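Local coordinates for protein pullulanase (Klebsiella oxytoca, PDB 2YOC) that hydrolyses the alpha-1,6-glucosidic linkages of pullulan and related branched alpha-glucans, a calcium-containing glycosyl hydrolase exported by a type 2 secretion system, at residues 971-983 against 994-1008. Numbering follows the deposited sequence.
Sequences QQAGLLVMTVDDG and LDGLVVAINAAPESR. With CA (calcium ion), chain M.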
ATOM      1  N   GLN B 971      -9.451  -5.829 -15.479  1.00 77.59           N
ATOM      2  CA  GLN B 971      -8.810  -5.800 -16.792  1.00 75.78           C
ATOM      3  C   GLN B 971      -8.656  -7.135 -17.507  1.00 81.42           C
ATOM      4  O   GLN B 971      -8.495  -8.165 -16.855  1.00 82.11           O
ATOM      5  CB  GLN B 971      -7.473  -5.050 -16.737  1.00 75.42           C
ATOM      6  CG  GLN B 971      -6.316  -5.830 -16.114  1.00 75.06           C
ATOM      7  CD  GLN B 971      -4.992  -5.171 -16.385  1.00 86.78           C
ATOM      8  OE1 GLN B 971      -4.440  -4.476 -15.520  1.00 79.16           O
ATOM      9  NE2 GLN B 971      -4.445  -5.385 -17.590  1.00 77.48           N
ATOM     10  N   GLN B 972      -8.715  -7.103 -18.863  1.00 78.04           N
ATOM     11  CA  GLN B 972      -8.515  -8.245 -19.771  1.00 77.03           C
ATOM     12  C   GLN B 972      -7.015  -8.353 -20.013  1.00 77.89           C
ATOM     13  O   GLN B 972      -6.393  -7.371 -20.420  1.00 78.20           O
ATOM     14  CB  GLN B 972      -9.238  -8.026 -21.116  1.00 78.52           C
ATOM     15  CG  GLN B 972     -10.755  -8.066 -21.037  1.00 99.39           C
ATOM     16  CD  GLN B 972     -11.386  -8.247 -22.399  1.00129.04           C
ATOM     17  OE1 GLN B 972     -11.626  -7.277 -23.134  1.00125.13           O
ATOM     18  NE2 GLN B 972     -11.700  -9.491 -22.754  1.00124.84           N
ATOM     19  N   ALA B 973      -6.426  -9.522 -19.745  1.00 71.96           N
ATOM     20  CA  ALA B 973      -4.980  -9.732 -19.908  1.00 69.36           C
ATOM     21  C   ALA B 973      -4.523  -9.633 -21.359  1.00 73.03           C
ATOM     22  O   ALA B 973      -5.258  -9.993 -22.268  1.00 71.43           O
ATOM     23  CB  ALA B 973      -4.569 -11.061 -19.309  1.00 69.59           C
ATOM     24  N   GLY B 974      -3.329  -9.094 -21.561  1.00 71.73           N
ATOM     25  CA  GLY B 974      -2.754  -8.941 -22.895  1.00 72.11           C
ATOM     26  C   GLY B 974      -3.310  -7.810 -23.747  1.00 75.60           C
ATOM     27  O   GLY B 974      -2.803  -7.566 -24.841  1.00 76.01           O
ATOM     28  N   LEU B 975      -4.346  -7.105 -23.272  1.00 69.61           N
ATOM     29  CA  LEU B 975      -4.897  -5.994 -24.024  1.00 67.69           C
ATOM     30  C   LEU B 975      -4.320  -4.681 -23.503  1.00 70.57           C
ATOM     31  O   LEU B 975      -4.526  -4.307 -22.340  1.00 70.83           O
ATOM     32  CB  LEU B 975      -6.419  -5.999 -23.972  1.00 68.11           C
ATOM     33  CG  LEU B 975      -7.132  -5.053 -24.916  1.00 70.52           C
ATOM     34  CD1 LEU B 975      -7.045  -5.560 -26.333  1.00 70.88           C
ATOM     35  CD2 LEU B 975      -8.585  -4.894 -24.503  1.00 70.00           C
ATOM     36  N   LEU B 976      -3.543  -4.011 -24.365  1.00 63.77           N
ATOM     37  CA  LEU B 976      -2.930  -2.728 -24.050  1.00 60.21           C
ATOM     38  C   LEU B 976      -3.586  -1.688 -24.925  1.00 58.76           C
ATOM     39  O   LEU B 976      -3.521  -1.769 -26.152  1.00 55.94           O
ATOM     40  CB  LEU B 976      -1.404  -2.766 -24.246  1.00 59.13           C
ATOM     41  CG  LEU B 976      -0.657  -3.738 -23.344  1.00 62.94           C
ATOM     42  CD1 LEU B 976       0.631  -4.194 -23.987  1.00 62.08           C
ATOM     43  CD2 LEU B 976      -0.419  -3.149 -21.968  1.00 65.83           C
ATOM     44  N   VAL B 977      -4.304  -0.762 -24.285  1.00 55.08           N
ATOM     45  CA  VAL B 977      -5.061   0.281 -24.970  1.00 54.90           C
ATOM     46  C   VAL B 977      -4.594   1.656 -24.508  1.00 62.73           C
ATOM     47  O   VAL B 977      -4.807   2.022 -23.344  1.00 64.63           O
ATOM     48  CB  VAL B 977      -6.598   0.074 -24.861  1.00 57.56           C
ATOM     49  CG1 VAL B 977      -7.353   1.253 -25.449  1.00 57.51           C
ATOM     50  CG2 VAL B 977      -7.029  -1.213 -25.561  1.00 57.45           C
HETATM   51  N   MSE B 978      -3.935   2.413 -25.420  1.00 57.50           N
HETATM   52  CA  MSE B 978      -3.414   3.744 -25.124  1.00 55.45           C
HETATM   53  C   MSE B 978      -4.141   4.788 -25.920  1.00 58.84           C
HETATM   54  O   MSE B 978      -4.316   4.617 -27.125  1.00 59.61           O
HETATM   55  CB  MSE B 978      -1.912   3.806 -25.421  1.00 56.86           C
HETATM   56  CG  MSE B 978      -1.236   5.083 -24.898  1.00 63.82           C
HETATM   57 SE   MSE B 978       0.698   5.119 -25.162  1.00 71.73          SE
HETATM   58  CE  MSE B 978       0.772   5.205 -27.087  1.00 67.36           C
ATOM     59  N   THR B 979      -4.541   5.884 -25.260  1.00 53.90           N
ATOM     60  CA  THR B 979      -5.220   6.985 -25.926  1.00 54.02           C
ATOM     61  C   THR B 979      -4.352   8.249 -25.848  1.00 57.89           C
ATOM     62  O   THR B 979      -3.792   8.519 -24.786  1.00 58.91           O
ATOM     63  CB  THR B 979      -6.658   7.203 -25.386  1.00 61.23           C
ATOM     64  OG1 THR B 979      -6.626   7.821 -24.106  1.00 65.54           O
ATOM     65  CG2 THR B 979      -7.492   5.939 -25.351  1.00 53.11           C
ATOM     66  N   VAL B 980      -4.212   8.998 -26.979  1.00 51.19           N
ATOM     67  CA  VAL B 980      -3.423  10.237 -27.051  1.00 48.45           C
ATOM     68  C   VAL B 980      -4.316  11.370 -27.539  1.00 53.07           C
ATOM     69  O   VAL B 980      -4.817  11.320 -28.661  1.00 55.02           O
ATOM     70  CB  VAL B 980      -2.116  10.129 -27.879  1.00 49.90           C
ATOM     71  CG1 VAL B 980      -1.316  11.427 -27.781  1.00 48.49           C
ATOM     72  CG2 VAL B 980      -1.262   8.932 -27.424  1.00 49.29           C
ATOM     73  N   ASP B 981      -4.511  12.391 -26.698  1.00 45.63           N
ATOM     74  CA  ASP B 981      -5.375  13.518 -26.992  1.00 43.10           C
ATOM     75  C   ASP B 981      -4.717  14.578 -27.852  1.00 49.01           C
ATOM     76  O   ASP B 981      -3.558  14.928 -27.639  1.00 49.04           O
ATOM     77  CB  ASP B 981      -5.902  14.161 -25.689  1.00 43.56           C
ATOM     78  CG  ASP B 981      -7.163  14.991 -25.871  1.00 53.27           C
ATOM     79  OD1 ASP B 981      -7.830  14.830 -26.902  1.00 53.43           O
ATOM     80  OD2 ASP B 981      -7.493  15.796 -24.966  1.00 62.36           O
ATOM     81  N   ASP B 982      -5.480  15.116 -28.821  1.00 46.03           N
ATOM     82  CA  ASP B 982      -5.126  16.278 -29.617  1.00 44.38           C
ATOM     83  C   ASP B 982      -6.297  17.239 -29.558  1.00 50.28           C
ATOM     84  O   ASP B 982      -6.298  18.285 -30.224  1.00 51.90           O
ATOM     85  CB  ASP B 982      -4.704  15.938 -31.042  1.00 46.17           C
ATOM     86  CG  ASP B 982      -3.803  17.013 -31.668  1.00 61.52           C
ATOM     87  OD1 ASP B 982      -2.946  17.593 -30.936  1.00 61.59           O
ATOM     88  OD2 ASP B 982      -3.954  17.284 -32.880  1.00 69.49           O
ATOM     89  N   GLY B 983      -7.271  16.894 -28.704  1.00 46.42           N
ATOM     90  CA  GLY B 983      -8.470  17.680 -28.440  1.00 46.39           C
ATOM     91  C   GLY B 983      -8.205  18.983 -27.705  1.00 49.87           C
ATOM     92  O   GLY B 983      -7.163  19.173 -27.084  1.00 49.41           O
ATOM     93  N   LEU B 994      -5.522  14.845 -37.299  1.00 63.14           N
ATOM     94  CA  LEU B 994      -6.157  14.114 -36.174  1.00 62.66           C
ATOM     95  C   LEU B 994      -6.608  14.965 -34.982  1.00 65.22           C
ATOM     96  O   LEU B 994      -6.124  16.085 -34.792  1.00 63.35           O
ATOM     97  CB  LEU B 994      -5.288  12.923 -35.679  1.00 61.15           C
ATOM     98  CG  LEU B 994      -4.743  11.968 -36.738  1.00 64.92           C
ATOM     99  CD1 LEU B 994      -3.963  10.854 -36.111  1.00 64.67           C
ATOM    100  CD2 LEU B 994      -5.836  11.400 -37.624  1.00 66.62           C
ATOM    101  N   ASP B 995      -7.553  14.407 -34.194  1.00 61.42           N
ATOM    102  CA  ASP B 995      -8.112  14.964 -32.962  1.00 61.44           C
ATOM    103  C   ASP B 995      -7.624  14.105 -31.799  1.00 65.64           C
ATOM    104  O   ASP B 995      -7.675  14.535 -30.654  1.00 66.09           O
ATOM    105  CB  ASP B 995      -9.649  14.927 -32.991  1.00 64.15           C
ATOM    106  CG  ASP B 995     -10.372  16.263 -33.141  1.00 73.67           C
ATOM    107  OD1 ASP B 995      -9.695  17.328 -33.065  1.00 73.89           O
ATOM    108  OD2 ASP B 995     -11.624  16.247 -33.325  1.00 78.44           O
ATOM    109  N   GLY B 996      -7.165  12.896 -32.114  1.00 60.99           N
ATOM    110  CA  GLY B 996      -6.696  11.926 -31.140  1.00 59.80           C
ATOM    111  C   GLY B 996      -6.239  10.623 -31.760  1.00 63.56           C
ATOM    112  O   GLY B 996      -6.455  10.386 -32.951  1.00 64.08           O
ATOM    113  N   LEU B 997      -5.607   9.761 -30.939  1.00 59.32           N
ATOM    114  CA  LEU B 997      -5.039   8.459 -31.322  1.00 58.05           C
ATOM    115  C   LEU B 997      -5.366   7.346 -30.352  1.00 60.36           C
ATOM    116  O   LEU B 997      -5.425   7.567 -29.138  1.00 58.09           O
ATOM    117  CB  LEU B 997      -3.508   8.575 -31.355  1.00 57.22           C
ATOM    118  CG  LEU B 997      -2.770   8.024 -32.546  1.00 61.60           C
ATOM    119  CD1 LEU B 997      -3.704   7.825 -33.752  1.00 62.45           C
ATOM    120  CD2 LEU B 997      -1.612   8.935 -32.908  1.00 60.36           C
ATOM    121  N   VAL B 998      -5.486   6.120 -30.891  1.00 57.75           N
ATOM    122  CA  VAL B 998      -5.689   4.903 -30.096  1.00 58.02           C
ATOM    123  C   VAL B 998      -4.689   3.830 -30.535  1.00 62.48           C
ATOM    124  O   VAL B 998      -4.633   3.483 -31.720  1.00 63.77           O
ATOM    125  CB  VAL B 998      -7.148   4.362 -30.038  1.00 62.33           C
ATOM    126  CG1 VAL B 998      -7.225   3.076 -29.234  1.00 61.85           C
ATOM    127  CG2 VAL B 998      -8.098   5.390 -29.447  1.00 63.04           C
ATOM    128  N   VAL B 999      -3.896   3.324 -29.587  1.00 57.05           N
ATOM    129  CA  VAL B 999      -2.996   2.221 -29.848  1.00 57.13           C
ATOM    130  C   VAL B 999      -3.605   1.010 -29.127  1.00 64.30           C
ATOM    131  O   VAL B 999      -3.814   1.039 -27.904  1.00 63.43           O
ATOM    132  CB  VAL B 999      -1.531   2.485 -29.429  1.00 60.28           C
ATOM    133  CG1 VAL B 999      -0.657   1.251 -29.663  1.00 60.13           C
ATOM    134  CG2 VAL B 999      -0.951   3.683 -30.161  1.00 59.48           C
ATOM    135  N   ALA B1000      -3.923  -0.034 -29.888  1.00 63.68           N
ATOM    136  CA  ALA B1000      -4.468  -1.243 -29.304  1.00 65.86           C
ATOM    137  C   ALA B1000      -3.567  -2.410 -29.632  1.00 70.28           C
ATOM    138  O   ALA B1000      -3.273  -2.654 -30.796  1.00 69.10           O
ATOM    139  CB  ALA B1000      -5.886  -1.486 -29.786  1.00 68.17           C
ATOM    140  N   ILE B1001      -3.063  -3.074 -28.587  1.00 67.84           N
ATOM    141  CA  ILE B1001      -2.192  -4.230 -28.705  1.00 68.02           C
ATOM    142  C   ILE B1001      -2.892  -5.396 -28.024  1.00 73.41           C
ATOM    143  O   ILE B1001      -3.047  -5.376 -26.797  1.00 73.85           O
ATOM    144  CB  ILE B1001      -0.793  -3.946 -28.086  1.00 70.43           C
ATOM    145  CG1 ILE B1001      -0.088  -2.773 -28.802  1.00 69.85           C
ATOM    146  CG2 ILE B1001       0.092  -5.217 -28.066  1.00 70.64           C
ATOM    147  CD1 ILE B1001       1.056  -2.161 -28.002  1.00 79.13           C
ATOM    148  N   ASN B1002      -3.330  -6.400 -28.817  1.00 70.02           N
ATOM    149  CA  ASN B1002      -3.976  -7.591 -28.273  1.00 70.54           C
ATOM    150  C   ASN B1002      -2.975  -8.744 -28.250  1.00 72.50           C
ATOM    151  O   ASN B1002      -2.861  -9.511 -29.207  1.00 73.56           O
ATOM    152  CB  ASN B1002      -5.273  -7.956 -29.020  1.00 75.04           C
ATOM    153  CG  ASN B1002      -6.062  -9.085 -28.386  1.00 89.60           C
ATOM    154  OD1 ASN B1002      -6.131  -9.237 -27.157  1.00 74.88           O
ATOM    155  ND2 ASN B1002      -6.713  -9.880 -29.222  1.00 88.25           N
ATOM    156  N   ALA B1003      -2.235  -8.840 -27.141  1.00 65.39           N
ATOM    157  CA  ALA B1003      -1.220  -9.842 -26.892  1.00 64.15           C
ATOM    158  C   ALA B1003      -1.872 -11.060 -26.221  1.00 71.94           C
ATOM    159  O   ALA B1003      -1.407 -11.537 -25.178  1.00 70.50           O
ATOM    160  CB  ALA B1003      -0.144  -9.240 -26.008  1.00 63.36           C
ATOM    161  N   ALA B1004      -2.948 -11.574 -26.850  1.00 72.78           N
ATOM    162  CA  ALA B1004      -3.752 -12.703 -26.367  1.00 75.31           C
ATOM    163  C   ALA B1004      -4.153 -13.650 -27.516  1.00 81.08           C
ATOM    164  O   ALA B1004      -4.344 -13.167 -28.639  1.00 79.74           O
ATOM    165  CB  ALA B1004      -5.006 -12.172 -25.675  1.00 76.88           C
ATOM    166  N   PRO B1005      -4.333 -14.977 -27.269  1.00 79.79           N
ATOM    167  CA  PRO B1005      -4.726 -15.870 -28.377  1.00 81.29           C
ATOM    168  C   PRO B1005      -6.201 -15.767 -28.753  1.00 88.06           C
ATOM    169  O   PRO B1005      -6.574 -16.191 -29.847  1.00 88.07           O
ATOM    170  CB  PRO B1005      -4.337 -17.262 -27.873  1.00 83.57           C
ATOM    171  CG  PRO B1005      -4.441 -17.161 -26.387  1.00 87.30           C
ATOM    172  CD  PRO B1005      -4.169 -15.728 -26.004  1.00 81.35           C
ATOM    173  N   GLU B1006      -7.042 -15.204 -27.855  1.00 85.70           N
ATOM    174  CA  GLU B1006      -8.476 -14.982 -28.096  1.00 86.20           C
ATOM    175  C   GLU B1006      -8.677 -13.573 -28.717  1.00 86.49           C
ATOM    176  O   GLU B1006      -7.961 -12.632 -28.367  1.00 82.54           O
ATOM    177  CB  GLU B1006      -9.324 -15.198 -26.796  1.00 88.56           C
ATOM    178  CG  GLU B1006      -8.921 -14.353 -25.573  1.00103.73           C
ATOM    179  CD  GLU B1006      -9.674 -14.508 -24.250  1.00126.89           C
ATOM    180  OE1 GLU B1006     -10.930 -14.558 -24.264  1.00108.49           O
ATOM    181  OE2 GLU B1006      -9.001 -14.504 -23.188  1.00116.29           O
ATOM    182  N   SER B1007      -9.602 -13.438 -29.663  1.00 84.69           N
ATOM    183  CA  SER B1007      -9.847 -12.118 -30.240  1.00 84.38           C
ATOM    184  C   SER B1007     -10.636 -11.271 -29.217  1.00 87.37           C
ATOM    185  O   SER B1007     -11.422 -11.818 -28.434  1.00 87.28           O
ATOM    186  CB  SER B1007     -10.567 -12.228 -31.580  1.00 89.19           C
ATOM    187  OG  SER B1007     -11.907 -11.782 -31.497  1.00 99.00           O
ATOM    188  N   ARG B1008     -10.396  -9.956 -29.196  1.00 82.34           N
ATOM    189  CA  ARG B1008     -11.025  -9.082 -28.209  1.00 81.85           C
ATOM    190  C   ARG B1008     -11.923  -8.004 -28.756  1.00 86.66           C
ATOM    191  O   ARG B1008     -11.933  -7.760 -29.965  1.00 86.91           O
ATOM    192  CB  ARG B1008      -9.968  -8.492 -27.270  1.00 79.93           C
ATOM    193  CG  ARG B1008      -9.897  -9.187 -25.923  1.00 87.50           C
ATOM    194  CD  ARG B1008      -9.188 -10.533 -25.977  1.00 88.09           C
ATOM    195  NE  ARG B1008      -8.997 -11.093 -24.641  1.00 92.94           N
ATOM    196  CZ  ARG B1008      -7.998 -10.764 -23.828  1.00 98.28           C
ATOM    197  NH1 ARG B1008      -7.098  -9.858 -24.201  1.00 83.26           N
ATOM    198  NH2 ARG B1008      -7.902 -11.322 -22.624  1.00 72.03           N
TER
HETATM  199 CA    CA M2077      -5.644  18.338 -33.986  1.00 78.85          CA
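R1008 reaches across to the turn at A973 and grips its carbonyl oxygen end-on, NH1 at 2.7 Å and NH2 at 3.0 Å from A973 O, which lies near the guanidinium plane; a long planar cation can present two N-H groups to one carbonyl. A bend at chi2 (76°) brings the guanidinium there, with A1004 CB over one face and Q972 CB over the opposite face, each offset toward the rim. The Q972 and R1008 side chains run alongside each other in opposite senses, Q972 NE2 3.7 Å from R1008 CG, amide and guanidinium planes 42° apart. N1002 suits its place because its amide accepts and donates at once: OD1 takes R1008 NH1, while ND2 donates to E1006 O, bracing the loop that carries the arginine. G974 takes the third position of the type II turn Q972-L975, where phi is positive, a conformation glycine adopts readily.

Strands 975-981 and 996-1002 then run antiparallel, with paired backbone bonds at L976/I1001, M978/V999 and V980/L997. Beta-branched V980, V998, V999 and I1001 suit extended, buried strand. The selenomethionine M978, bent at chi3, lies alongside V999 and places its CE 3.8 Å from V999 CG2. On the other face V977 CG1 meets V998 CG1 at 4.2 Å.

At the far end calcium joins the segments: D982 OD2 binds at 2.3 Å and L994 O at 2.4 Å, with S989, D991 and Q1058 completing the protein ligands. D982 OD1 turns instead to L990 N and R961, and D981 OD1 closes an Asx turn onto G983 N.

In the C-terminal domain's five-stranded antiparallel sheet, 994-1002 is the middle strand; 962-965 borders 975-981, 1050-1057 borders 994-1002, and helix 762-776 touches the face bearing L976 and I1001.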